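Dihydrodipicolinate synthase (Agrobacterium tumefaciens, PDB 3B4U) probably catalyses the condensation of pyruvate with aspartate semialdehyde, the first committed step of lysine biosynthesis, as in other dihydrodipicolinate synthases. Local coordinates at residues Thr47-Ser52 with Ser264-Pro269; Thr12-Thr17 with Asp24-His29; Ser40-Gly45 with Arg74-Val79; Ala214-Gln219 with Val252-Thr257; Val138-Ser143 with Val168-Gly173. All blocks are in the same frame, centred on the assembly; numbering follows the deposited sequence. Where two conformers were deposited one is given.

Contact 1: residues Thr47-Ser52 with Ser264-Pro269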
# COMPACT_ATOMS: atom_id res chain seq x y z
N THR B 47 -11.23 2.43 -8.63
CA THR B 47 -11.60 3.25 -9.78
C THR B 47 -11.61 4.73 -9.47
O THR B 47 -11.47 5.57 -10.35
CB THR B 47 -12.97 2.78 -10.34
OG1 THR B 47 -12.92 1.36 -10.53
CG2 THR B 47 -13.28 3.46 -11.67
N GLY B 48 -11.77 5.04 -8.20
CA GLY B 48 -11.64 6.39 -7.66
C GLY B 48 -10.22 6.80 -7.39
O GLY B 48 -10.03 7.88 -6.83
N GLU B 49 -9.22 5.99 -7.70
CA GLU B 49 -7.85 6.32 -7.37
C GLU B 49 -7.73 6.62 -5.88
O GLU B 49 -6.95 7.46 -5.44
CB GLU B 49 -7.32 7.48 -8.23
CG GLU B 49 -7.27 7.13 -9.69
CD GLU B 49 -7.07 8.34 -10.57
OE1 GLU B 49 -5.93 8.84 -10.61
OE2 GLU B 49 -8.06 8.76 -11.22
N GLY B 50 -8.43 5.85 -5.05
CA GLY B 50 -8.48 6.15 -3.63
C GLY B 50 -7.13 6.06 -2.96
O GLY B 50 -6.83 6.83 -2.07
N CYS B 51 -6.30 5.15 -3.43
CA CYS B 51 -4.92 5.03 -2.93
C CYS B 51 -4.15 6.33 -3.10
O CYS B 51 -3.25 6.63 -2.30
CB CYS B 51 -4.19 3.88 -3.66
SG CYS B 51 -4.38 3.91 -5.47
N SER B 52 -4.50 7.11 -4.12
CA SER B 52 -3.83 8.35 -4.43
C SER B 52 -4.46 9.57 -3.75
O SER B 52 -3.95 10.67 -3.94
CB SER B 52 -3.85 8.55 -5.95
OG SER B 52 -3.31 7.41 -6.58
N SER B 264 -10.24 13.35 -18.12
CA SER B 264 -9.02 12.92 -18.79
C SER B 264 -7.94 12.63 -17.76
O SER B 264 -7.43 11.47 -17.69
CB SER B 264 -8.59 13.92 -19.90
OG SER B 264 -8.61 15.25 -19.44
N ASP B 265 -7.73 13.64 -16.93
CA ASP B 265 -6.61 13.70 -16.03
C ASP B 265 -6.67 12.61 -14.95
O ASP B 265 -7.72 12.36 -14.35
CB ASP B 265 -6.51 15.09 -15.36
CG ASP B 265 -5.90 16.15 -16.27
OD1 ASP B 265 -5.47 15.79 -17.38
OD2 ASP B 265 -5.91 17.32 -15.86
N VAL B 266 -5.52 12.00 -14.72
CA VAL B 266 -5.35 11.04 -13.66
C VAL B 266 -4.22 11.50 -12.78
O VAL B 266 -3.39 12.32 -13.18
CB VAL B 266 -5.03 9.62 -14.20
CG1 VAL B 266 -6.26 9.05 -14.94
CG2 VAL B 266 -3.78 9.59 -15.08
N ARG B 267 -4.16 10.96 -11.58
CA ARG B 267 -3.10 11.29 -10.66
C ARG B 267 -1.97 10.29 -10.78
O ARG B 267 -2.17 9.09 -10.93
CB ARG B 267 -3.64 11.32 -9.22
CG ARG B 267 -2.77 11.82 -8.14
CD ARG B 267 -3.62 12.22 -6.93
NE ARG B 267 -4.21 13.57 -6.88
CZ ARG B 267 -4.83 14.03 -5.77
NH1 ARG B 267 -4.98 13.23 -4.74
NH2 ARG B 267 -5.31 15.27 -5.66
N ALA B 268 -0.74 10.78 -10.70
CA ALA B 268 0.42 9.91 -10.64
C ALA B 268 0.19 8.93 -9.48
O ALA B 268 -0.35 9.30 -8.45
CB ALA B 268 1.68 10.76 -10.39
N PRO B 269 0.62 7.66 -9.63
CA PRO B 269 1.48 7.14 -10.67
C PRO B 269 0.81 6.63 -11.95
O PRO B 269 1.49 6.07 -12.81
CB PRO B 269 2.14 5.98 -9.94
CG PRO B 269 1.03 5.46 -9.09
CD PRO B 269 0.36 6.66 -8.58
O HOH W 1 -3.87 7.72 -9.20

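Contact 2: residues Thr12-Thr17 with Asp24-His29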
# COMPACT_ATOMS: atom_id res chain seq x y z
N THR B 12 -15.40 7.62 -10.07
CA THR B 12 -14.17 8.26 -10.51
C THR B 12 -13.99 9.60 -9.78
O THR B 12 -14.95 10.28 -9.43
CB THR B 12 -14.22 8.45 -12.03
OG1 THR B 12 -15.50 8.97 -12.44
CG2 THR B 12 -13.99 7.13 -12.75
N THR B 13 -12.72 9.96 -9.60
CA THR B 13 -12.33 11.17 -8.90
C THR B 13 -11.76 12.13 -9.93
O THR B 13 -10.75 11.81 -10.55
CB THR B 13 -11.28 10.88 -7.83
OG1 THR B 13 -11.80 9.92 -6.89
CG2 THR B 13 -10.89 12.14 -7.07
N PRO B 14 -12.37 13.31 -10.12
CA PRO B 14 -11.88 14.27 -11.10
C PRO B 14 -10.83 15.18 -10.50
O PRO B 14 -11.00 15.66 -9.39
CB PRO B 14 -13.14 15.05 -11.49
CG PRO B 14 -13.97 15.07 -10.23
CD PRO B 14 -13.61 13.78 -9.49
N PHE B 15 -9.77 15.45 -11.26
CA PHE B 15 -8.70 16.34 -10.86
C PHE B 15 -8.61 17.56 -11.78
O PHE B 15 -8.72 17.44 -12.99
CB PHE B 15 -7.35 15.63 -10.87
CG PHE B 15 -7.35 14.38 -10.06
CD1 PHE B 15 -7.41 14.43 -8.67
CD2 PHE B 15 -7.33 13.14 -10.69
CE1 PHE B 15 -7.45 13.25 -7.91
CE2 PHE B 15 -7.36 11.99 -9.93
CZ PHE B 15 -7.42 12.04 -8.55
N LYS B 16 -8.38 18.72 -11.17
CA LYS B 16 -8.08 19.95 -11.93
C LYS B 16 -6.68 19.89 -12.50
O LYS B 16 -5.91 19.02 -12.16
CB LYS B 16 -8.17 21.14 -11.00
CG LYS B 16 -9.53 21.31 -10.40
CD LYS B 16 -9.61 22.62 -9.61
CE LYS B 16 -10.89 22.68 -8.83
NZ LYS B 16 -12.04 22.81 -9.76
N THR B 17 -6.36 20.83 -13.40
CA THR B 17 -5.04 20.87 -14.03
C THR B 17 -3.94 20.97 -13.01
O THR B 17 -2.88 20.37 -13.20
CB THR B 17 -4.91 22.03 -15.03
OG1 THR B 17 -5.97 21.92 -16.00
CG2 THR B 17 -3.54 21.99 -15.75
N ASP B 24 -16.69 20.01 -6.93
CA ASP B 24 -18.01 20.24 -7.51
C ASP B 24 -18.30 19.26 -8.63
O ASP B 24 -19.42 18.75 -8.70
CB ASP B 24 -18.16 21.69 -8.02
CG ASP B 24 -18.14 22.74 -6.92
OD1 ASP B 24 -18.31 22.40 -5.73
OD2 ASP B 24 -18.00 23.93 -7.27
N ALA B 25 -17.32 19.02 -9.49
CA ALA B 25 -17.50 18.06 -10.58
C ALA B 25 -17.72 16.65 -10.03
O ALA B 25 -18.53 15.88 -10.58
CB ALA B 25 -16.29 18.05 -11.51
N MET B 26 -17.05 16.33 -8.92
CA MET B 26 -17.17 15.01 -8.33
C MET B 26 -18.57 14.77 -7.79
O MET B 26 -19.17 13.72 -8.00
CB MET B 26 -16.11 14.84 -7.26
CG MET B 26 -15.97 13.44 -6.76
SD MET B 26 -14.51 13.35 -5.49
CE MET B 26 -14.67 11.50 -4.97
N ILE B 27 -19.08 15.78 -7.08
CA ILE B 27 -20.41 15.70 -6.51
C ILE B 27 -21.46 15.64 -7.62
O ILE B 27 -22.41 14.89 -7.55
CB ILE B 27 -20.66 16.87 -5.54
CG1 ILE B 27 -19.80 16.64 -4.29
CG2 ILE B 27 -22.10 17.01 -5.19
CD1 ILE B 27 -19.65 17.83 -3.36
N ALA B 28 -21.29 16.45 -8.66
CA ALA B 28 -22.24 16.43 -9.78
C ALA B 28 -22.25 15.07 -10.49
O ALA B 28 -23.31 14.56 -10.87
CB ALA B 28 -21.91 17.58 -10.77
N HIS B 29 -21.08 14.47 -10.62
CA HIS B 29 -20.98 13.14 -11.19
C HIS B 29 -21.67 12.10 -10.31
O HIS B 29 -22.41 11.26 -10.80
CB HIS B 29 -19.51 12.80 -11.47
CG HIS B 29 -19.31 11.46 -12.03
ND1 HIS B 29 -19.86 11.06 -13.22
CD2 HIS B 29 -18.58 10.42 -11.55
CE1 HIS B 29 -19.49 9.80 -13.44
NE2 HIS B 29 -18.71 9.38 -12.45

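Contact 3: residues Ser40-Gly45 with Arg74-Val79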
# COMPACT_ATOMS: atom_id res chain seq x y z
N SER B 40 -26.10 3.75 -4.56
CA SER B 40 -25.09 4.44 -3.77
C SER B 40 -23.92 4.78 -4.66
O SER B 40 -23.85 4.34 -5.81
CB SER B 40 -24.65 3.57 -2.59
OG SER B 40 -23.94 2.42 -3.03
N VAL B 41 -22.98 5.53 -4.09
CA VAL B 41 -21.69 5.74 -4.71
C VAL B 41 -20.60 5.35 -3.74
O VAL B 41 -20.68 5.64 -2.55
CB VAL B 41 -21.54 7.23 -5.20
CG1 VAL B 41 -22.53 7.55 -6.32
CG2 VAL B 41 -21.68 8.26 -4.05
N THR B 42 -19.58 4.72 -4.28
CA THR B 42 -18.41 4.31 -3.50
C THR B 42 -17.29 5.29 -3.84
O THR B 42 -16.87 5.41 -4.99
CB THR B 42 -17.98 2.88 -3.83
OG1 THR B 42 -19.01 1.99 -3.43
CG2 THR B 42 -16.72 2.51 -3.10
N LEU B 43 -16.85 6.02 -2.82
CA LEU B 43 -15.76 6.97 -2.95
C LEU B 43 -14.45 6.34 -2.55
O LEU B 43 -14.42 5.54 -1.61
CB LEU B 43 -16.02 8.17 -2.01
CG LEU B 43 -17.38 8.83 -2.15
CD1 LEU B 43 -17.42 10.07 -1.26
CD2 LEU B 43 -17.77 9.12 -3.60
N PHE B 44 -13.37 6.70 -3.22
CA PHE B 44 -12.03 6.30 -2.80
C PHE B 44 -11.81 4.81 -2.97
O PHE B 44 -11.00 4.22 -2.25
CB PHE B 44 -11.68 6.74 -1.34
CG PHE B 44 -12.30 8.04 -0.91
CD1 PHE B 44 -12.09 9.22 -1.59
CD2 PHE B 44 -13.06 8.08 0.26
CE1 PHE B 44 -12.67 10.38 -1.16
CE2 PHE B 44 -13.62 9.30 0.69
CZ PHE B 44 -13.42 10.41 -0.03
N GLY B 45 -12.49 4.17 -3.93
CA GLY B 45 -12.14 2.80 -4.29
C GLY B 45 -11.04 2.80 -5.33
O GLY B 45 -10.45 3.83 -5.65
N ARG B 74 -26.17 6.77 1.23
CA ARG B 74 -25.88 6.51 -0.17
C ARG B 74 -24.40 6.64 -0.50
O ARG B 74 -24.05 6.66 -1.67
CB ARG B 74 -26.72 7.42 -1.06
CG ARG B 74 -28.21 7.06 -0.98
CD ARG B 74 -29.03 7.81 -1.97
NE ARG B 74 -30.43 7.47 -1.83
CZ ARG B 74 -31.41 8.30 -1.46
NH1 ARG B 74 -31.22 9.60 -1.15
NH2 ARG B 74 -32.63 7.81 -1.41
N ILE B 75 -23.54 6.63 0.52
CA ILE B 75 -22.10 6.74 0.34
C ILE B 75 -21.43 5.54 0.97
O ILE B 75 -21.67 5.19 2.12
CB ILE B 75 -21.55 8.02 0.99
CG1 ILE B 75 -22.19 9.24 0.36
CG2 ILE B 75 -20.02 8.09 0.86
CD1 ILE B 75 -21.84 10.56 1.05
N VAL B 76 -20.57 4.89 0.20
CA VAL B 76 -19.64 3.84 0.66
C VAL B 76 -18.25 4.44 0.56
O VAL B 76 -17.95 5.14 -0.41
CB VAL B 76 -19.76 2.59 -0.23
CG1 VAL B 76 -18.75 1.51 0.13
CG2 VAL B 76 -21.20 2.04 -0.18
N THR B 77 -17.37 4.21 1.55
CA THR B 77 -16.00 4.70 1.46
C THR B 77 -15.02 3.56 1.38
O THR B 77 -14.98 2.68 2.26
CB THR B 77 -15.66 5.61 2.64
OG1 THR B 77 -15.81 4.90 3.87
CG2 THR B 77 -16.55 6.82 2.68
N GLY B 78 -14.14 3.59 0.38
CA GLY B 78 -13.02 2.68 0.31
C GLY B 78 -11.94 3.03 1.31
O GLY B 78 -11.66 4.20 1.52
N VAL B 79 -11.37 2.01 1.92
CA VAL B 79 -10.25 2.11 2.86
C VAL B 79 -9.22 1.11 2.37
O VAL B 79 -9.48 -0.08 2.31
CB VAL B 79 -10.70 1.84 4.31
CG1 VAL B 79 -9.50 1.82 5.25
CG2 VAL B 79 -11.69 2.95 4.77

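Contact 4: residues Ala214-Gln219 with Val252-Thr257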
# COMPACT_ATOMS: atom_id res chain seq x y z
N ALA B 214 -20.27 1.41 -14.35
CA ALA B 214 -21.44 2.17 -13.95
C ALA B 214 -21.19 3.68 -13.86
O ALA B 214 -22.15 4.42 -13.76
CB ALA B 214 -22.00 1.65 -12.61
N ASN B 215 -19.94 4.13 -13.96
CA ASN B 215 -19.69 5.57 -14.09
C ASN B 215 -20.18 6.13 -15.43
O ASN B 215 -20.40 7.33 -15.52
CB ASN B 215 -18.20 5.87 -13.99
CG ASN B 215 -17.67 5.81 -12.58
OD1 ASN B 215 -17.86 6.76 -11.81
ND2 ASN B 215 -16.98 4.74 -12.27
N PHE B 216 -20.38 5.28 -16.44
CA PHE B 216 -20.74 5.77 -17.77
C PHE B 216 -21.78 4.95 -18.49
O PHE B 216 -22.23 5.40 -19.53
CB PHE B 216 -19.49 6.01 -18.64
CG PHE B 216 -18.70 4.77 -18.90
CD1 PHE B 216 -19.01 3.95 -19.98
CD2 PHE B 216 -17.65 4.41 -18.10
CE1 PHE B 216 -18.32 2.80 -20.22
CE2 PHE B 216 -16.96 3.24 -18.34
CZ PHE B 216 -17.30 2.43 -19.41
N LEU B 217 -22.18 3.80 -17.96
CA LEU B 217 -23.28 2.97 -18.50
C LEU B 217 -24.14 2.52 -17.32
O LEU B 217 -24.30 1.33 -17.04
CB LEU B 217 -22.76 1.79 -19.32
CG LEU B 217 -22.21 2.12 -20.71
CD1 LEU B 217 -21.41 0.91 -21.24
CD2 LEU B 217 -23.33 2.50 -21.67
N THR B 218 -24.64 3.48 -16.56
CA THR B 218 -25.30 3.16 -15.29
C THR B 218 -26.50 2.24 -15.45
O THR B 218 -26.60 1.23 -14.76
CB THR B 218 -25.70 4.43 -14.54
OG1 THR B 218 -24.57 5.31 -14.43
CG2 THR B 218 -26.19 4.04 -13.17
N GLN B 219 -27.42 2.62 -16.35
CA GLN B 219 -28.62 1.80 -16.54
C GLN B 219 -28.29 0.39 -17.00
O GLN B 219 -28.91 -0.58 -16.55
CB GLN B 219 -29.57 2.48 -17.52
CG GLN B 219 -30.46 3.50 -16.87
CD GLN B 219 -31.51 2.82 -16.01
OE1 GLN B 219 -32.32 2.02 -16.51
NE2 GLN B 219 -31.56 3.15 -14.73
N VAL B 252 -11.75 7.97 -19.52
CA VAL B 252 -11.94 8.38 -20.92
C VAL B 252 -13.41 8.23 -21.32
O VAL B 252 -13.96 9.08 -21.98
CB VAL B 252 -11.02 7.53 -21.86
CG1 VAL B 252 -11.45 7.64 -23.31
CG2 VAL B 252 -9.56 7.89 -21.73
N LEU B 253 -14.05 7.14 -20.90
CA LEU B 253 -15.44 6.92 -21.27
C LEU B 253 -16.43 7.76 -20.47
O LEU B 253 -17.47 8.12 -20.99
CB LEU B 253 -15.77 5.43 -21.26
CG LEU B 253 -15.06 4.69 -22.41
CD1 LEU B 253 -15.34 3.20 -22.34
CD2 LEU B 253 -15.50 5.21 -23.80
N VAL B 254 -16.09 8.15 -19.24
CA VAL B 254 -16.88 9.17 -18.56
C VAL B 254 -16.84 10.46 -19.38
O VAL B 254 -17.88 11.06 -19.65
CB VAL B 254 -16.42 9.43 -17.11
CG1 VAL B 254 -17.27 10.52 -16.51
CG2 VAL B 254 -16.54 8.13 -16.32
N SER B 255 -15.65 10.88 -19.82
CA SER B 255 -15.51 12.07 -20.67
C SER B 255 -16.32 11.91 -21.95
O SER B 255 -17.03 12.83 -22.37
CB SER B 255 -14.05 12.34 -21.01
OG SER B 255 -13.39 12.97 -19.93
N HIS B 256 -16.22 10.74 -22.61
CA HIS B 256 -16.87 10.53 -23.89
C HIS B 256 -18.37 10.59 -23.78
O HIS B 256 -19.04 11.19 -24.64
CB HIS B 256 -16.41 9.18 -24.42
CG HIS B 256 -16.91 8.85 -25.79
ND1 HIS B 256 -16.70 9.66 -26.89
CD2 HIS B 256 -17.54 7.74 -26.24
CE1 HIS B 256 -17.23 9.07 -27.94
NE2 HIS B 256 -17.73 7.90 -27.58
N THR B 257 -18.93 9.98 -22.74
CA THR B 257 -20.38 9.94 -22.62
C THR B 257 -21.01 11.22 -22.10
O THR B 257 -22.17 11.48 -22.35
CB THR B 257 -20.85 8.75 -21.74
OG1 THR B 257 -20.31 8.89 -20.41
CG2 THR B 257 -20.43 7.41 -22.35

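Contact 5: residues Val138-Ser143 with Val168-Gly173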
# COMPACT_ATOMS: atom_id res chain seq x y z
N VAL B 138 -15.54 -6.60 2.87
CA VAL B 138 -14.13 -6.88 2.67
C VAL B 138 -13.84 -7.01 1.18
O VAL B 138 -14.61 -7.59 0.42
CB VAL B 138 -13.67 -8.09 3.51
CG1 VAL B 138 -13.80 -7.75 4.99
CG2 VAL B 138 -14.38 -9.37 3.14
N TYR B 139 -12.70 -6.47 0.77
CA TYR B 139 -12.42 -6.25 -0.66
C TYR B 139 -11.40 -7.25 -1.17
O TYR B 139 -10.23 -7.21 -0.80
CB TYR B 139 -11.92 -4.81 -0.84
CG TYR B 139 -11.86 -4.25 -2.23
CD1 TYR B 139 -12.43 -4.86 -3.34
CD2 TYR B 139 -11.21 -3.03 -2.43
CE1 TYR B 139 -12.37 -4.24 -4.61
CE2 TYR B 139 -11.18 -2.40 -3.66
CZ TYR B 139 -11.77 -3.02 -4.73
OH TYR B 139 -11.69 -2.40 -5.96
N ASN B 140 -11.87 -8.16 -2.02
CA ASN B 140 -11.05 -9.19 -2.61
C ASN B 140 -10.68 -8.81 -4.04
O ASN B 140 -11.44 -9.03 -4.98
CB ASN B 140 -11.81 -10.53 -2.62
CG ASN B 140 -10.95 -11.67 -3.08
OD1 ASN B 140 -9.83 -11.81 -2.64
ND2 ASN B 140 -11.49 -12.53 -3.96
N ILE B 141 -9.51 -8.22 -4.19
CA ILE B 141 -9.02 -7.75 -5.49
C ILE B 141 -7.55 -8.13 -5.65
O ILE B 141 -6.65 -7.28 -5.74
CB ILE B 141 -9.36 -6.27 -5.73
CG1 ILE B 141 -9.03 -5.89 -7.18
CG2 ILE B 141 -8.73 -5.33 -4.69
CD1 ILE B 141 -9.57 -4.55 -7.60
N PRO B 142 -7.28 -9.43 -5.70
CA PRO B 142 -5.89 -9.88 -5.68
C PRO B 142 -5.05 -9.42 -6.87
O PRO B 142 -3.84 -9.33 -6.76
CB PRO B 142 -6.02 -11.41 -5.63
CG PRO B 142 -7.39 -11.70 -6.09
CD PRO B 142 -8.22 -10.56 -5.64
N SER B 143 -5.66 -9.10 -8.00
CA SER B 143 -4.89 -8.57 -9.13
C SER B 143 -4.26 -7.22 -8.83
O SER B 143 -3.37 -6.80 -9.56
CB SER B 143 -5.80 -8.40 -10.34
OG SER B 143 -6.88 -7.52 -10.13
N VAL B 168 -18.82 -9.01 0.90
CA VAL B 168 -17.57 -9.20 0.21
C VAL B 168 -17.69 -8.55 -1.16
O VAL B 168 -18.64 -8.85 -1.88
CB VAL B 168 -17.24 -10.69 0.01
CG1 VAL B 168 -15.87 -10.85 -0.71
CG2 VAL B 168 -17.21 -11.45 1.33
N LYS B 169 -16.73 -7.71 -1.54
CA LYS B 169 -16.61 -7.30 -2.93
C LYS B 169 -15.59 -8.21 -3.57
O LYS B 169 -14.39 -8.11 -3.32
CB LYS B 169 -16.19 -5.83 -3.04
CG LYS B 169 -15.97 -5.38 -4.48
CD LYS B 169 -17.22 -5.47 -5.34
CE LYS B 169 -16.96 -5.07 -6.77
NZ LYS B 169 -18.25 -5.13 -7.55
N ASP B 170 -16.09 -9.16 -4.38
CA ASP B 170 -15.25 -10.14 -4.99
C ASP B 170 -14.93 -9.70 -6.40
O ASP B 170 -15.74 -9.87 -7.31
CB ASP B 170 -15.94 -11.51 -5.00
CG ASP B 170 -15.10 -12.57 -5.64
OD1 ASP B 170 -13.90 -12.32 -5.89
OD2 ASP B 170 -15.64 -13.66 -5.90
N SER B 171 -13.75 -9.16 -6.55
CA SER B 171 -13.22 -8.71 -7.83
C SER B 171 -12.13 -9.68 -8.31
O SER B 171 -11.26 -9.30 -9.06
CB SER B 171 -12.71 -7.28 -7.73
OG SER B 171 -13.82 -6.46 -7.48
N SER B 172 -12.19 -10.92 -7.89
CA SER B 172 -11.20 -11.91 -8.32
C SER B 172 -11.33 -12.33 -9.78
O SER B 172 -10.36 -12.80 -10.35
CB SER B 172 -11.29 -13.17 -7.47
OG SER B 172 -12.51 -13.83 -7.66
N GLY B 173 -12.52 -12.24 -10.35
CA GLY B 173 -12.74 -12.82 -11.66
C GLY B 173 -12.55 -14.34 -11.67
O GLY B 173 -12.32 -14.91 -12.72
O HOH W 2 -13.01 -3.77 -7.95
O HOH W 3 -8.48 -9.44 -8.89

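Contact 1: residues Thr47-Ser52 with Ser264-Pro269
Arg267 takes part in both hydrogen bonds of this contact, which it shares about evenly with Glu49 and Ser52. Its CB lies 3.7 Å from Glu49 OE1; CG, anti to the backbone N, then sends the chain along Ser52 and sits 4.1 Å from Ser52 CB. CD lies 3.8 Å from the same Ser52 CB, and the chain turns at chi3 (-85°), with NE packed against the ring of Phe15. That bend brings the edge of the guanidinium to Ser52, where NH1 gives a 2.9 Å hydrogen bond to Ser52 O; the acceptor sits close to the guanidinium plane, whereas NH1 stands above the plane of the carbonyl. NH1 also forms a salt bridge with Glu57, and NH2 donates to Gly19 O.

The backbone N of Arg267 makes a nearly straight bond (169°) to Glu49 OE1, 2.9 Å away, on the syn lone pair of the carboxylate. OE2 pairs with Lys251, which probably helps to keep Glu49 ionised. One water fills the corner between the segments: it donates to Glu49 OE1 (2.7 Å) and to Arg267 O, and accepts from Ser52 OG. Val266 lies across the carboxylate, with CB 3.8 Å from Glu49 OE1, and a cis peptide before Pro269 turns the second segment. The second subunit covers the far end, with its Phe110 on Ser52 and its Pro107 on Pro269.

Glu49 closes the Gly-Thr-Thr-Gly-Glu sequence found in this family, in the loop that follows the second strand of the TIM barrel, here held against the loop before helix 275-289.

Contact 2: residues Thr12-Thr17 with Asp24-His29
The ring of Pro14 lies across the root of the Met26 side chain, the two crossing at about a right angle. CD comes closest, 3.5 Å from Met26 CB and 3.6 Å from Met26 CG, while Pro14 CG also meets CB of the preceding residue, Ala25, at 4.0 Å. Met26 leaves the helix with CG anti to the backbone N (chi1 -169°) and stays extended to its end, so the thioether runs on past the proline and alongside Thr13. There CE comes to 3.8 Å from Thr13 OG1, a hydroxyl hydrogen-bonded to Gly48 O, and SD lies 4.1 Å from Thr13 CG2. Ile61 and Phe65 of helix 57-67 pack on Met26 too, and Trp263 packs on Thr12, Pro14 and His29.

One turn further along the helix, His29 sets its imidazole beside Thr12, with NE2 3.2 Å from Thr12 OG1. The firm partner of NE2 is Asn215 OD1, which also takes the backbone N of Thr12 and so holds both sides in place; with ND1 meeting Arg32, the pattern is consistent with a proton on NE2. The carbonyl Thr12 O is buried by the contact and has no polar partner in the model.

This is the first beta/alpha unit of the TIM barrel: the loop leaving strand 6-10 folds back over helix 23-35, the helix it leads into.

Contact 3: residues Ser40-Gly45 with Arg74-Val79
Strands 40-43 and 75-79 are the two arms of a beta-alpha-beta crossover through helix 57-67, side by side and parallel in the barrel wall. Four hydrogen bonds zip them together: Val41 N to Arg74 O, Val76 N to Val41 O, Leu43 N to Val76 O and Gly78 N to Leu43 O. The last is the straightest, 2.8 Å long with 177° at the hydrogen and nearly along the C=O axis of Leu43. Val76 O also receives Thr42 CA in a CA-H...O contact of 3.2 Å.

On one face Thr42 and Val76 lie alongside each other, pointing the same way. Thr42 OG1 presses on Val76 CB at 3.3 Å, yet it is hydrogen-bonded with Ser8 OG, as is Ser40 OG. On the other face the Leu43 and Ile75 side chains cross obliquely, CD1 of Leu43 3.9 Å from CG2 of Ile75. Beyond the strand, Phe44 takes a positive phi (69°), lays a ring face over Leu43 CB and brings its carbonyl O to 3.6 Å from Gly78 CA, an approach that depends on the glycine having no side chain.

Helix 57-67 covers Leu43 and Phe44 with Phe65, Ile61 and Arg58; strand 6-10 continues the sheet beyond 40-43, and strand 101-104 beyond 75-79.

Contact 4: residues Ala214-Gln219 with Val252-Thr257
Phe216 loses more surface here than any other residue, followed by Val254 and Leu253 of helix 246-258. The phenyl ring receives Leu253 CB squarely over its centre: CB stands 3.6 Å from the centroid of the Phe216 ring and only 1° off the normal, a clean CH-pi contact. The branch of the leucine then follows the ring outward, so that Leu253 CD1 meets Phe216 CZ at 3.6 Å. What puts the ring there is chi1 of 63°, with CG in the crowded position between the backbone N and the carbonyl carbon.

Val254 works mainly through CG2, which lies 3.6 Å from Asn215 CB and, more loosely, 4.3 Å from Phe216 CD2. The amide of Asn215 itself is engaged away from the helix, OD1 with His29 and ND2 with Ala10 O and Gly212 O. One turn on, Thr257 OG1 sits 3.5 Å from Phe216 CB while donating to Leu253 O at 3.0 Å, a carbonyl that also accepts from Thr257 N. No hydrogen bond crosses between the segments, so this interface is held by apolar packing.

The contact fastens the turn between strand 208-211 and helix 218-225 to the side of helix 246-258. Leu237 of helix 232-240 packs on Phe216, Phe285 of helix 275-289 packs on Leu253, and Trp263 rests against Val254.

Contact 5: residues Val138-Ser143 with Val168-Gly173
Three donors grip Asp170 OD1. Ser172 OG comes to 2.7 Å from Asp170 OD1, on its syn lone pair. Ser172 N, 3.0 Å from Asp170 OD1, meets it from above the carboxylate plane and closes an Asx turn. Asn140 ND2 also meets Asp170 OD1 from above that plane, at 3.1 Å. With Thr178 OG1 on OD2 the carboxylate is firmly set. Asn140 lies alongside Asp170, both with CG anti to the backbone N, and its own OD1 accepts from Leu149 N.

Beneath them strands 136-140 and 165-170 run parallel. Lys169 N donates to Val138 O, Asn140 N to Lys169 O at 2.8 Å, and Ser171 N, past the strand end, to Asn140 O. On the face opposite Asn140 and Asp170, Tyr139 and Lys169 lie side by side, with Lys169 CG 3.8 Å from Tyr139 CD1. The lysine bends at chi2 (62°) and its NZ is hydrogen-bonded to Ile210 O. A water links Tyr139 OH and Ser171 OG, 2.8 Å from each, near the ring plane; Ile141 CG2 sits over one face of that ring. Tyr139 OH is also hydrogen-bonded to Thr46 OG1, and Tyr109 of the second subunit packs on the tyrosine.

This is consistent with the family's active site at the C-terminal ends of the barrel strands, where such a lysine probably forms the Schiff base with pyruvate and such a tyrosine is thought to take part in proton transfer.

Overall arrangement
All five contacts belong to one TIM barrel. Contacts 3 and 5 are parallel strand pairs of the same sheet, centres about 15 Å apart, with strand 101-104 between. Contacts 1, 2 and 4 join loops and helices around it and touch one another: Phe15 packs on Glu49 between contacts 2 and 1, and Asn215 ties contact 4 to contact 2. Contact 3 meets both contact 1 and contact 2. Along the chain contact 2 closes before contacts 1 and 3, which interleave; 5 and then 4 follow within the span of contact 1. Contacts 2 and 5 lie on opposite sides of the chain's centre. Contacts 1 and 5 both reach the second subunit, consistent with a family active site that neighbouring subunits complete.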